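Local coordinates for SusD superfamily protein (PDB 3MCX) that is of unknown specific function but, as a zinc-binding member of the SusD family, probably captures nutrient glycans at the outer membrane of Bacteroides thetaiotaomicron, at residues A24-L28 and R120-A125; Y48-R52 and R456-P460; G30-A35 and K93-T98; Q57-T61 and W437-T441. All coordinates share one frame. Where two conformers were deposited one is given. Residue numbers count along the deposited sequence, not the author numbering.

Contact 1. Residues A24-L28 and R120-A125; sequences AQIAL and RIKSEA
Leu-28 (chi1 t, chi2 p) fits as a knob into the hole formed by Arg-120, Ile-121, Glu-124 and Ala-125: its CD2 lies 4.0 Å from Ile-121 CG2 and 3.5 Å from Glu-124 OE1, its CD1 4.1 Å from Ala-125 N. Both segments are regular helix, in the interior of helices 21-36 and 115-140. Their axes run nearly parallel, crossing at 17° with a closest approach of 10.3 Å, and the CA atoms pair as Gln-25 with Ile-121 (6.7 Å) and Leu-28 with Ala-125 (6.9 Å). One turn before Leu-28, Ala-24 CB meets Ile-121 CD1 at 4.2 Å. Along one border Gln-25 (t, p) brings its OE1 to the guanidinium edge of Arg-120, accepting from NH2 at 2.8 Å. Arg-120 NH1 forms a 2.8 Å salt bridge with Glu-124 OE2, one turn on, and NH2 a second one with Glu-117. A water accepts from Gln-25 NE2 (3.0 Å) and donates to Glu-124 OE1 (2.8 Å), an oxygen also bonded to Tyr-32. Leu-101 of helix 81-106 touches Leu-28 and Ile-121, completing a three-helix core. Apolar knob packing thus brings the helices together, while a hydrated charge network pairs the polar groups at its border.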
loop_
_atom_site.group_PDB
_atom_site.type_symbol
_atom_site.label_atom_id
_atom_site.label_comp_id
_atom_site.label_asym_id
_atom_site.label_seq_id
_atom_site.Cartn_x
_atom_site.Cartn_y
_atom_site.Cartn_z
ATOM N N ALA A 24 -10.801 -2.692 26.057
ATOM C CA ALA A 24 -10.567 -3.422 24.817
ATOM C C ALA A 24 -10.556 -2.513 23.580
ATOM O O ALA A 24 -9.722 -2.650 22.699
ATOM C CB ALA A 24 -11.617 -4.509 24.660
ATOM N N GLN A 25 -11.508 -1.581 23.534
ATOM C CA GLN A 25 -11.524 -0.604 22.453
ATOM C C GLN A 25 -10.257 0.272 22.433
ATOM O O GLN A 25 -9.728 0.574 21.381
ATOM C CB GLN A 25 -12.748 0.301 22.512
ATOM C CG GLN A 25 -12.842 1.284 21.344
ATOM C CD GLN A 25 -13.005 0.596 20.012
ATOM O OE1 GLN A 25 -13.891 -0.259 19.877
ATOM N NE2 GLN A 25 -12.236 0.970 19.036
ATOM N N ILE A 26 -9.833 0.710 23.614
ATOM C CA ILE A 26 -8.593 1.489 23.733
ATOM C C ILE A 26 -7.392 0.684 23.214
ATOM O O ILE A 26 -6.569 1.211 22.463
ATOM C CB ILE A 26 -8.355 1.958 25.176
ATOM C CG1 ILE A 26 -9.385 3.025 25.547
ATOM C CG2 ILE A 26 -6.909 2.490 25.333
ATOM C CD1 ILE A 26 -9.371 3.415 27.016
ATOM N N ALA A 27 -7.319 -0.611 23.552
ATOM C CA ALA A 27 -6.283 -1.464 22.975
ATOM C C ALA A 27 -6.331 -1.511 21.455
ATOM O O ALA A 27 -5.311 -1.402 20.806
ATOM C CB ALA A 27 -6.335 -2.917 23.568
ATOM N N LEU A 28 -7.523 -1.682 20.898
ATOM C CA LEU A 28 -7.673 -1.688 19.446
ATOM C C LEU A 28 -7.270 -0.327 18.851
ATOM O O LEU A 28 -6.587 -0.270 17.837
ATOM C CB LEU A 28 -9.105 -2.043 19.088
ATOM C CG LEU A 28 -9.446 -2.071 17.594
ATOM C CD1 LEU A 28 -8.519 -3.046 16.802
ATOM C CD2 LEU A 28 -10.937 -2.352 17.390
ATOM N N ARG A 120 -16.963 -7.389 17.291
ATOM C CA ARG A 120 -16.514 -6.377 16.341
ATOM C C ARG A 120 -15.042 -6.030 16.558
ATOM O O ARG A 120 -14.247 -5.978 15.634
ATOM C CB ARG A 120 -17.373 -5.101 16.498
ATOM C CG ARG A 120 -16.908 -3.998 15.581
ATOM C CD ARG A 120 -17.557 -2.643 15.808
ATOM N NE ARG A 120 -17.413 -2.177 17.184
ATOM C CZ ARG A 120 -16.321 -1.612 17.705
ATOM N NH1 ARG A 120 -15.209 -1.456 16.991
ATOM N NH2 ARG A 120 -16.349 -1.230 18.991
ATOM N N ILE A 121 -14.694 -5.788 17.823
ATOM C CA ILE A 121 -13.306 -5.492 18.172
ATOM C C ILE A 121 -12.395 -6.646 17.762
ATOM O O ILE A 121 -11.371 -6.437 17.166
ATOM C CB ILE A 121 -13.169 -5.191 19.657
ATOM C CG1 ILE A 121 -13.881 -3.867 19.965
ATOM C CG2 ILE A 121 -11.688 -5.153 20.091
ATOM C CD1 ILE A 121 -14.107 -3.616 21.442
ATOM N N LYS A 122 -12.832 -7.873 18.054
ATOM C CA LYS A 122 -12.052 -9.056 17.636
ATOM C C LYS A 122 -11.883 -9.119 16.121
ATOM O O LYS A 122 -10.793 -9.412 15.612
ATOM C CB LYS A 122 -12.762 -10.301 18.121
ATOM C CG LYS A 122 -12.120 -11.634 17.738
ATOM C CD LYS A 122 -13.003 -12.787 18.190
ATOM C CE LYS A 122 -12.545 -14.080 17.611
ATOM N NZ LYS A 122 -13.536 -15.148 17.937
ATOM N N SER A 123 -12.962 -8.841 15.405
ATOM C CA SER A 123 -12.927 -8.901 13.955
ATOM C C SER A 123 -12.014 -7.857 13.325
ATOM O O SER A 123 -11.282 -8.131 12.375
ATOM C CB SER A 123 -14.330 -8.752 13.392
ATOM O OG SER A 123 -15.111 -9.874 13.778
ATOM N N GLU A 124 -12.070 -6.628 13.835
ATOM C CA GLU A 124 -11.137 -5.613 13.395
ATOM C C GLU A 124 -9.673 -5.986 13.675
ATOM O O GLU A 124 -8.802 -5.800 12.829
ATOM C CB GLU A 124 -11.499 -4.268 14.032
ATOM C CG GLU A 124 -12.841 -3.723 13.525
ATOM C CD GLU A 124 -13.212 -2.375 14.100
ATOM O OE1 GLU A 124 -12.301 -1.536 14.266
ATOM O OE2 GLU A 124 -14.414 -2.160 14.361
ATOM N N ALA A 125 -9.422 -6.534 14.864
ATOM C CA ALA A 125 -8.083 -7.042 15.180
ATOM C C ALA A 125 -7.644 -8.140 14.185
ATOM O O ALA A 125 -6.494 -8.190 13.785
ATOM C CB ALA A 125 -8.046 -7.572 16.627
HETATM O O HOH W 1 -12.823 0.408 16.165
#

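Contact 2. Residues Y48-R52 and R456-P460; sequences YGDCR and RIALP
Segment 48-52 runs from the last turn of the helix starting at residue 44, near the N-terminus, into loop at Arg-52, kinked where Gly-49 N and Asp-50 N lack bonds to the preceding turn. Segment 456-460, in the loop before helix 463-468 near the C-terminus, leaves a 3-10 turn at Ile-457 and extends from Ala-458. The backbones stay apart, CA to CA 8.7 Å (Arg-52, Ile-457) and 10.9 Å (Tyr-48, Leu-459), bridged by two long side chains. Arg-52 (m, m, m) donates from NH2 to Arg-456 O at 2.9 Å and, weakly, to Ile-457 O at 3.0 Å; Leu-459 CD2 lies over one guanidinium face, 3.8 Å from NH2. Tyr-48 (chi1 t) sets CE1 3.7 Å from Leu-459 CD1. One water links Tyr-48 OH (2.6 Å) to Ile-457 O (2.8 Å), another Arg-52 NH1 (2.9 Å) to Arg-456 O (2.8 Å). A buried arginine thus donates to carbonyls of the 3-10 turn, its charge also met by water, Tyr-71 O and a cation-pi contact with Tyr-74.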
loop_
_atom_site.group_PDB
_atom_site.type_symbol
_atom_site.label_atom_id
_atom_site.label_comp_id
_atom_site.label_asym_id
_atom_site.label_seq_id
_atom_site.Cartn_x
_atom_site.Cartn_y
_atom_site.Cartn_z
ATOM N N TYR A 48 7.035 2.256 -0.239
ATOM C CA TYR A 48 7.765 1.111 -0.809
ATOM C C TYR A 48 7.235 0.693 -2.171
ATOM O O TYR A 48 8.017 0.584 -3.127
ATOM C CB TYR A 48 7.753 -0.062 0.165
ATOM C CG TYR A 48 8.454 -1.317 -0.332
ATOM C CD1 TYR A 48 9.823 -1.435 -0.309
ATOM C CD2 TYR A 48 7.723 -2.389 -0.858
ATOM C CE1 TYR A 48 10.456 -2.590 -0.743
ATOM C CE2 TYR A 48 8.352 -3.542 -1.310
ATOM C CZ TYR A 48 9.720 -3.621 -1.253
ATOM O OH TYR A 48 10.369 -4.746 -1.685
ATOM N N GLY A 49 5.930 0.552 -2.288
ATOM C CA GLY A 49 5.317 0.060 -3.511
ATOM C C GLY A 49 5.302 1.057 -4.645
ATOM O O GLY A 49 4.889 0.722 -5.753
ATOM N N ASP A 50 5.744 2.287 -4.401
ATOM C CA ASP A 50 5.962 3.260 -5.455
ATOM C C ASP A 50 7.439 3.360 -5.851
ATOM O O ASP A 50 7.772 3.195 -7.016
ATOM C CB ASP A 50 5.401 4.590 -5.014
ATOM C CG ASP A 50 3.900 4.547 -4.910
ATOM O OD1 ASP A 50 3.248 4.462 -5.985
ATOM O OD2 ASP A 50 3.395 4.583 -3.780
ATOM N N CYS A 51 8.332 3.550 -4.907
ATOM C CA CYS A 51 9.740 3.749 -5.264
ATOM C C CYS A 51 10.436 2.512 -5.813
ATOM O O CYS A 51 11.526 2.607 -6.415
ATOM C CB CYS A 51 10.574 4.380 -4.134
ATOM S SG CYS A 51 10.839 3.315 -2.708
ATOM N N ARG A 52 9.825 1.337 -5.637
ATOM C CA ARG A 52 10.352 0.099 -6.188
ATOM C C ARG A 52 9.975 -0.113 -7.654
ATOM O O ARG A 52 10.540 -0.995 -8.318
ATOM C CB ARG A 52 9.893 -1.103 -5.337
ATOM C CG ARG A 52 10.401 -1.109 -3.927
ATOM C CD ARG A 52 11.820 -1.597 -3.828
ATOM N NE ARG A 52 11.852 -3.065 -3.778
ATOM C CZ ARG A 52 12.941 -3.768 -3.511
ATOM N NH1 ARG A 52 14.110 -3.167 -3.388
ATOM N NH2 ARG A 52 12.849 -5.089 -3.353
ATOM N N ARG A 456 16.452 -9.817 -5.672
ATOM C CA ARG A 456 16.400 -8.610 -4.844
ATOM C C ARG A 456 14.989 -8.080 -4.567
ATOM O O ARG A 456 14.820 -7.166 -3.751
ATOM C CB ARG A 456 17.282 -7.513 -5.459
ATOM C CG ARG A 456 18.730 -7.911 -5.583
ATOM C CD ARG A 456 19.521 -6.953 -6.451
ATOM N NE ARG A 456 18.997 -6.938 -7.801
ATOM C CZ ARG A 456 19.340 -6.044 -8.712
ATOM N NH1 ARG A 456 20.220 -5.085 -8.403
ATOM N NH2 ARG A 456 18.829 -6.118 -9.946
ATOM N N ILE A 457 13.966 -8.630 -5.229
ATOM C CA ILE A 457 12.596 -8.259 -4.925
ATOM C C ILE A 457 12.247 -8.571 -3.485
ATOM O O ILE A 457 11.536 -7.790 -2.858
ATOM C CB ILE A 457 11.575 -8.941 -5.849
ATOM C CG1 ILE A 457 11.543 -8.223 -7.206
ATOM C CG2 ILE A 457 10.172 -9.010 -5.189
ATOM C CD1 ILE A 457 11.189 -9.162 -8.338
ATOM N N ALA A 458 12.703 -9.721 -2.967
ATOM C CA ALA A 458 12.504 -10.077 -1.570
ATOM C C ALA A 458 13.562 -9.339 -0.747
ATOM O O ALA A 458 14.763 -9.595 -0.895
ATOM C CB ALA A 458 12.587 -11.583 -1.380
ATOM N N LEU A 459 13.075 -8.448 0.107
ATOM C CA LEU A 459 13.976 -7.704 0.992
ATOM C C LEU A 459 14.715 -8.651 1.895
ATOM O O LEU A 459 14.208 -9.711 2.249
ATOM C CB LEU A 459 13.198 -6.696 1.833
ATOM C CG LEU A 459 12.565 -5.532 1.074
ATOM C CD1 LEU A 459 11.813 -4.659 2.046
ATOM C CD2 LEU A 459 13.623 -4.707 0.367
ATOM N N PRO A 460 15.924 -8.285 2.323
ATOM C CA PRO A 460 16.600 -9.131 3.279
ATOM C C PRO A 460 15.881 -9.174 4.624
ATOM O O PRO A 460 15.401 -8.163 5.087
ATOM C CB PRO A 460 17.990 -8.497 3.429
ATOM C CG PRO A 460 17.741 -7.088 3.088
ATOM C CD PRO A 460 16.645 -7.027 2.080
HETATM O O HOH W 2 8.955 -6.913 -2.252
HETATM O O HOH W 3 16.268 -4.959 -2.857
#

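Contact 3. Residues G30-A35 and K93-T98; sequences GIYRLA and KVIRQT
This is antiparallel helix-helix packing, joining the C-terminal part of helix 21-36 to the middle of the long helix 81-106. The segment axes run at 171° with a closest approach of 9.8 Å, and the nearest CA atoms, 6.0 Å apart, are those of Ile-31 and Val-94. Both backbones are regular helix. Ile-31 (m, t) lays CG2 3.9 Å from Val-94 CG1 and runs its CD1 to within 3.9 Å of Thr-98 CG2. One turn on, Leu-34 (t, p) turns its CD2 to Val-94 CG2 at 3.6 Å, with Lys-93 CG at 3.7 Å and Gln-97 NE2 at 3.9 Å from the same methyl. Gln-97 (m, t) lies along the border, its OE1 3.7 Å from Ile-31 CG1. Thr-98 (p) keeps its hydroxyl within its own helix, donating from OG1 to Ile-95 O at 2.7 Å. Met-128 and Ser-132 of helix 115-140 meet Ile-31 and Val-94 respectively. No hydrogen bond crosses the interface, which rests on apolar packing, with the aliphatic chain of Lys-93 and the amide of Gln-97 packed against Leu-34.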
loop_
_atom_site.group_PDB
_atom_site.type_symbol
_atom_site.label_atom_id
_atom_site.label_comp_id
_atom_site.label_asym_id
_atom_site.label_seq_id
_atom_site.Cartn_x
_atom_site.Cartn_y
_atom_site.Cartn_z
ATOM N N GLY A 30 -5.103 1.607 19.953
ATOM C CA GLY A 30 -3.653 1.578 19.973
ATOM C C GLY A 30 -3.015 0.814 18.829
ATOM O O GLY A 30 -1.955 1.171 18.326
ATOM N N ILE A 31 -3.643 -0.279 18.406
ATOM C CA ILE A 31 -3.180 -1.028 17.256
ATOM C C ILE A 31 -3.272 -0.178 15.969
ATOM O O ILE A 31 -2.323 -0.098 15.195
ATOM C CB ILE A 31 -4.012 -2.344 17.119
ATOM C CG1 ILE A 31 -3.632 -3.266 18.272
ATOM C CG2 ILE A 31 -3.830 -3.032 15.749
ATOM C CD1 ILE A 31 -4.553 -4.455 18.452
ATOM N N TYR A 32 -4.417 0.477 15.761
ATOM C CA TYR A 32 -4.555 1.361 14.611
ATOM C C TYR A 32 -3.533 2.499 14.653
ATOM O O TYR A 32 -2.943 2.823 13.622
ATOM C CB TYR A 32 -5.946 1.961 14.597
ATOM C CG TYR A 32 -7.050 1.006 14.149
ATOM C CD1 TYR A 32 -7.052 0.489 12.879
ATOM C CD2 TYR A 32 -8.131 0.741 14.966
ATOM C CE1 TYR A 32 -8.113 -0.347 12.431
ATOM C CE2 TYR A 32 -9.182 -0.070 14.536
ATOM C CZ TYR A 32 -9.158 -0.592 13.260
ATOM O OH TYR A 32 -10.201 -1.359 12.775
ATOM N N ARG A 33 -3.293 3.062 15.832
ATOM C CA ARG A 33 -2.335 4.157 16.002
ATOM C C ARG A 33 -0.928 3.679 15.653
ATOM O O ARG A 33 -0.195 4.349 14.951
ATOM C CB ARG A 33 -2.372 4.731 17.406
ATOM C CG ARG A 33 -1.604 6.038 17.542
ATOM N N LEU A 34 -0.550 2.487 16.122
ATOM C CA LEU A 34 0.757 1.926 15.799
ATOM C C LEU A 34 0.899 1.706 14.294
ATOM O O LEU A 34 1.938 2.005 13.687
ATOM C CB LEU A 34 0.954 0.599 16.561
ATOM C CG LEU A 34 2.343 -0.020 16.537
ATOM C CD1 LEU A 34 3.419 0.952 17.063
ATOM C CD2 LEU A 34 2.290 -1.234 17.484
ATOM N N ALA A 35 -0.155 1.214 13.648
ATOM C CA ALA A 35 -0.152 0.995 12.212
ATOM C C ALA A 35 0.025 2.295 11.441
ATOM O O ALA A 35 0.616 2.299 10.367
ATOM C CB ALA A 35 -1.411 0.222 11.737
ATOM N N LYS A 93 5.170 -6.099 15.981
ATOM C CA LYS A 93 4.595 -5.543 17.206
ATOM C C LYS A 93 3.076 -5.423 17.062
ATOM O O LYS A 93 2.345 -5.759 17.991
ATOM C CB LYS A 93 5.219 -4.177 17.542
ATOM C CG LYS A 93 4.814 -3.615 18.904
ATOM C CD LYS A 93 5.651 -2.325 19.137
ATOM C CE LYS A 93 5.267 -1.568 20.399
ATOM N NZ LYS A 93 6.030 -0.254 20.385
ATOM N N VAL A 94 2.616 -4.927 15.910
ATOM C CA VAL A 94 1.182 -4.853 15.669
ATOM C C VAL A 94 0.579 -6.264 15.727
ATOM O O VAL A 94 -0.460 -6.457 16.363
ATOM C CB VAL A 94 0.843 -4.189 14.350
ATOM C CG1 VAL A 94 -0.646 -4.417 13.985
ATOM C CG2 VAL A 94 1.159 -2.675 14.431
ATOM N N ILE A 95 1.208 -7.250 15.088
ATOM C CA ILE A 95 0.673 -8.620 15.106
ATOM C C ILE A 95 0.563 -9.130 16.547
ATOM O O ILE A 95 -0.470 -9.667 16.967
ATOM C CB ILE A 95 1.536 -9.551 14.236
ATOM C CG1 ILE A 95 1.296 -9.220 12.763
ATOM C CG2 ILE A 95 1.229 -11.026 14.573
ATOM C CD1 ILE A 95 2.279 -9.873 11.790
ATOM N N ARG A 96 1.609 -8.911 17.308
ATOM C CA ARG A 96 1.606 -9.339 18.701
ATOM C C ARG A 96 0.475 -8.694 19.499
ATOM O O ARG A 96 -0.184 -9.351 20.273
ATOM C CB ARG A 96 2.979 -9.141 19.321
ATOM C CG ARG A 96 4.007 -10.061 18.666
ATOM C CD ARG A 96 5.399 -9.980 19.248
ATOM N NE ARG A 96 5.804 -8.690 19.785
ATOM C CZ ARG A 96 6.771 -7.984 19.233
ATOM N NH1 ARG A 96 7.366 -8.489 18.176
ATOM N NH2 ARG A 96 7.127 -6.846 19.715
ATOM N N GLN A 97 0.260 -7.416 19.293
ATOM C CA GLN A 97 -0.836 -6.740 19.971
ATOM C C GLN A 97 -2.201 -7.283 19.546
ATOM O O GLN A 97 -3.083 -7.455 20.377
ATOM C CB GLN A 97 -0.750 -5.230 19.764
ATOM C CG GLN A 97 0.474 -4.625 20.475
ATOM C CD GLN A 97 0.448 -3.106 20.531
ATOM O OE1 GLN A 97 -0.513 -2.469 20.116
ATOM N NE2 GLN A 97 1.528 -2.527 21.067
ATOM N N THR A 98 -2.382 -7.552 18.254
ATOM C CA THR A 98 -3.621 -8.185 17.807
ATOM C C THR A 98 -3.828 -9.548 18.474
ATOM O O THR A 98 -4.949 -9.878 18.898
ATOM C CB THR A 98 -3.803 -8.339 16.282
ATOM O OG1 THR A 98 -2.845 -9.259 15.700
ATOM C CG2 THR A 98 -3.740 -6.985 15.561
#

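Contact 4. Residues Q57-T61 and W437-T441; sequences QARIT and WHLET
Gln-57 (chi1 p, chi2 t, chi3 90°) carries the polar part of this loop-to-loop contact. Its NE2 donates to Trp-437 O (2.9 Å) and back to its neighbour's carbonyl, Ala-58 O (3.0 Å); its OE1 accepts from a water (2.8 Å) and lies over one face of the His-438 ring, 3.6 Å from ND1. Trp-437 (p) brings CD1 to 3.2 Å from Gln-57 OE1, its NE1 bonding Leu-293 O, while His-438 (m) is held by Tyr-72 and Asp-296. The CA atoms of Gln-57 and His-438 are 6.8 Å apart, of Ile-60 and Leu-439 7.2 Å, and of Thr-61 and Thr-441 7.3 Å. Leu-439 (m, t) enters the bend of 57-61, CD1 3.8 Å from Ala-58 CB and 3.5 Å from Thr-61 N, CD2 3.5 Å from Arg-59 O. Beyond it Thr-61 (t) and Thr-441 (p) meet, OG1 of the former 3.7 Å from CG2 of the latter. Two irregular loops are thereby joined by a single direct hydrogen bond and a leucine plug, with Glu-73 joining the two threonine hydroxyls.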
loop_
_atom_site.group_PDB
_atom_site.type_symbol
_atom_site.label_atom_id
_atom_site.label_comp_id
_atom_site.label_asym_id
_atom_site.label_seq_id
_atom_site.Cartn_x
_atom_site.Cartn_y
_atom_site.Cartn_z
ATOM N N GLN A 57 10.527 8.033 -7.983
ATOM C CA GLN A 57 11.950 7.765 -7.774
ATOM C C GLN A 57 12.475 8.553 -6.580
ATOM O O GLN A 57 11.871 9.526 -6.145
ATOM C CB GLN A 57 12.761 8.142 -9.026
ATOM C CG GLN A 57 12.583 9.575 -9.469
ATOM C CD GLN A 57 13.562 9.968 -10.531
ATOM O OE1 GLN A 57 13.333 9.839 -11.748
ATOM N NE2 GLN A 57 14.718 10.442 -10.084
ATOM N N ALA A 58 13.629 8.148 -6.057
ATOM C CA ALA A 58 14.355 9.049 -5.159
ATOM C C ALA A 58 14.742 10.310 -5.903
ATOM O O ALA A 58 15.093 10.276 -7.095
ATOM C CB ALA A 58 15.630 8.349 -4.586
ATOM N N ARG A 59 14.768 11.413 -5.160
ATOM C CA ARG A 59 15.340 12.643 -5.659
ATOM C C ARG A 59 16.881 12.656 -5.641
ATOM O O ARG A 59 17.530 13.235 -6.516
ATOM C CB ARG A 59 14.783 13.843 -4.883
ATOM C CG ARG A 59 15.323 15.207 -5.285
ATOM C CD ARG A 59 14.760 16.378 -4.466
ATOM N NE ARG A 59 15.006 16.194 -3.016
ATOM C CZ ARG A 59 16.160 16.446 -2.399
ATOM N NH1 ARG A 59 17.188 16.987 -3.032
ATOM N NH2 ARG A 59 16.258 16.162 -1.101
ATOM N N ILE A 60 17.428 12.065 -4.569
ATOM C CA ILE A 60 18.828 12.068 -4.283
ATOM C C ILE A 60 19.188 10.741 -3.586
ATOM O O ILE A 60 18.422 10.228 -2.758
ATOM C CB ILE A 60 19.210 13.336 -3.441
ATOM C CG1 ILE A 60 20.700 13.587 -3.461
ATOM C CG2 ILE A 60 18.630 13.289 -2.057
ATOM C CD1 ILE A 60 21.076 14.992 -2.925
ATOM N N THR A 61 20.396 10.257 -3.869
ATOM C CA THR A 61 20.859 9.079 -3.155
ATOM C C THR A 61 21.314 9.507 -1.761
ATOM O O THR A 61 21.967 10.538 -1.590
ATOM C CB THR A 61 21.974 8.340 -3.921
ATOM O OG1 THR A 61 22.138 7.037 -3.329
ATOM C CG2 THR A 61 23.329 9.093 -3.955
ATOM N N TRP A 437 15.813 11.467 -15.772
ATOM C CA TRP A 437 16.316 11.905 -14.477
ATOM C C TRP A 437 16.348 10.855 -13.395
ATOM O O TRP A 437 16.582 11.176 -12.240
ATOM C CB TRP A 437 15.669 13.207 -14.002
ATOM C CG TRP A 437 14.146 13.247 -13.896
ATOM C CD1 TRP A 437 13.389 12.889 -12.841
ATOM C CD2 TRP A 437 13.234 13.753 -14.888
ATOM N NE1 TRP A 437 12.062 13.113 -13.099
ATOM C CE2 TRP A 437 11.936 13.623 -14.359
ATOM C CE3 TRP A 437 13.393 14.307 -16.168
ATOM C CZ2 TRP A 437 10.804 14.053 -15.047
ATOM C CZ3 TRP A 437 12.263 14.718 -16.866
ATOM C CH2 TRP A 437 10.989 14.587 -16.304
ATOM N N HIS A 438 16.178 9.581 -13.743
ATOM C CA HIS A 438 16.511 8.555 -12.793
ATOM C C HIS A 438 17.944 8.732 -12.349
ATOM O O HIS A 438 18.833 9.192 -13.100
ATOM C CB HIS A 438 16.270 7.177 -13.388
ATOM C CG HIS A 438 14.834 6.761 -13.328
ATOM N ND1 HIS A 438 14.211 6.375 -12.154
ATOM C CD2 HIS A 438 13.892 6.678 -14.303
ATOM C CE1 HIS A 438 12.941 6.087 -12.404
ATOM N NE2 HIS A 438 12.730 6.242 -13.712
ATOM N N LEU A 439 18.190 8.315 -11.111
ATOM C CA LEU A 439 19.499 8.562 -10.540
ATOM C C LEU A 439 20.576 7.690 -11.166
ATOM O O LEU A 439 20.321 6.535 -11.516
ATOM C CB LEU A 439 19.500 8.338 -9.041
ATOM C CG LEU A 439 18.515 9.194 -8.293
ATOM C CD1 LEU A 439 18.730 9.055 -6.740
ATOM C CD2 LEU A 439 18.519 10.649 -8.733
ATOM N N GLU A 440 21.797 8.202 -11.217
ATOM C CA GLU A 440 22.915 7.451 -11.766
ATOM C C GLU A 440 23.256 6.228 -10.920
ATOM O O GLU A 440 23.870 5.282 -11.392
ATOM C CB GLU A 440 24.152 8.332 -11.958
ATOM C CG GLU A 440 23.998 9.412 -13.046
ATOM C CD GLU A 440 23.614 8.858 -14.409
ATOM O OE1 GLU A 440 24.252 7.870 -14.827
ATOM O OE2 GLU A 440 22.687 9.434 -15.051
ATOM N N THR A 441 22.891 6.243 -9.652
ATOM C CA THR A 441 23.126 5.077 -8.808
ATOM C C THR A 441 22.454 3.798 -9.317
ATOM O O THR A 441 22.899 2.697 -8.966
ATOM C CB THR A 441 22.623 5.332 -7.368
ATOM O OG1 THR A 441 21.288 5.851 -7.414
ATOM C CG2 THR A 441 23.564 6.294 -6.623
HETATM O O HOH W 4 13.121 10.099 -14.548
#

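How the contacts relate
Contacts 1 and 3 form one continuous helical core: both use helix 21-36, their centres are 10 Å apart, and Glu-124 OE1 of contact 1 meets Tyr-32 OH of contact 3 at 2.6 Å, a probable hydrogen bond. Contacts 2 and 4, centres 16 Å apart, lie on the same side of the chain's centre, contact 1 on the opposite side (31 and 42 Å away, centre to centre). Contacts 2 and 4 both join early residues to the C-terminal part, and contact 4 falls within the span bracketed by contact 2. Contacts 1-3 lie away from the zinc sites; in contact 4 the Trp-437 side chain is about 9 Å from that of the zinc ligand His-330 and about 13 Å from a bound zinc.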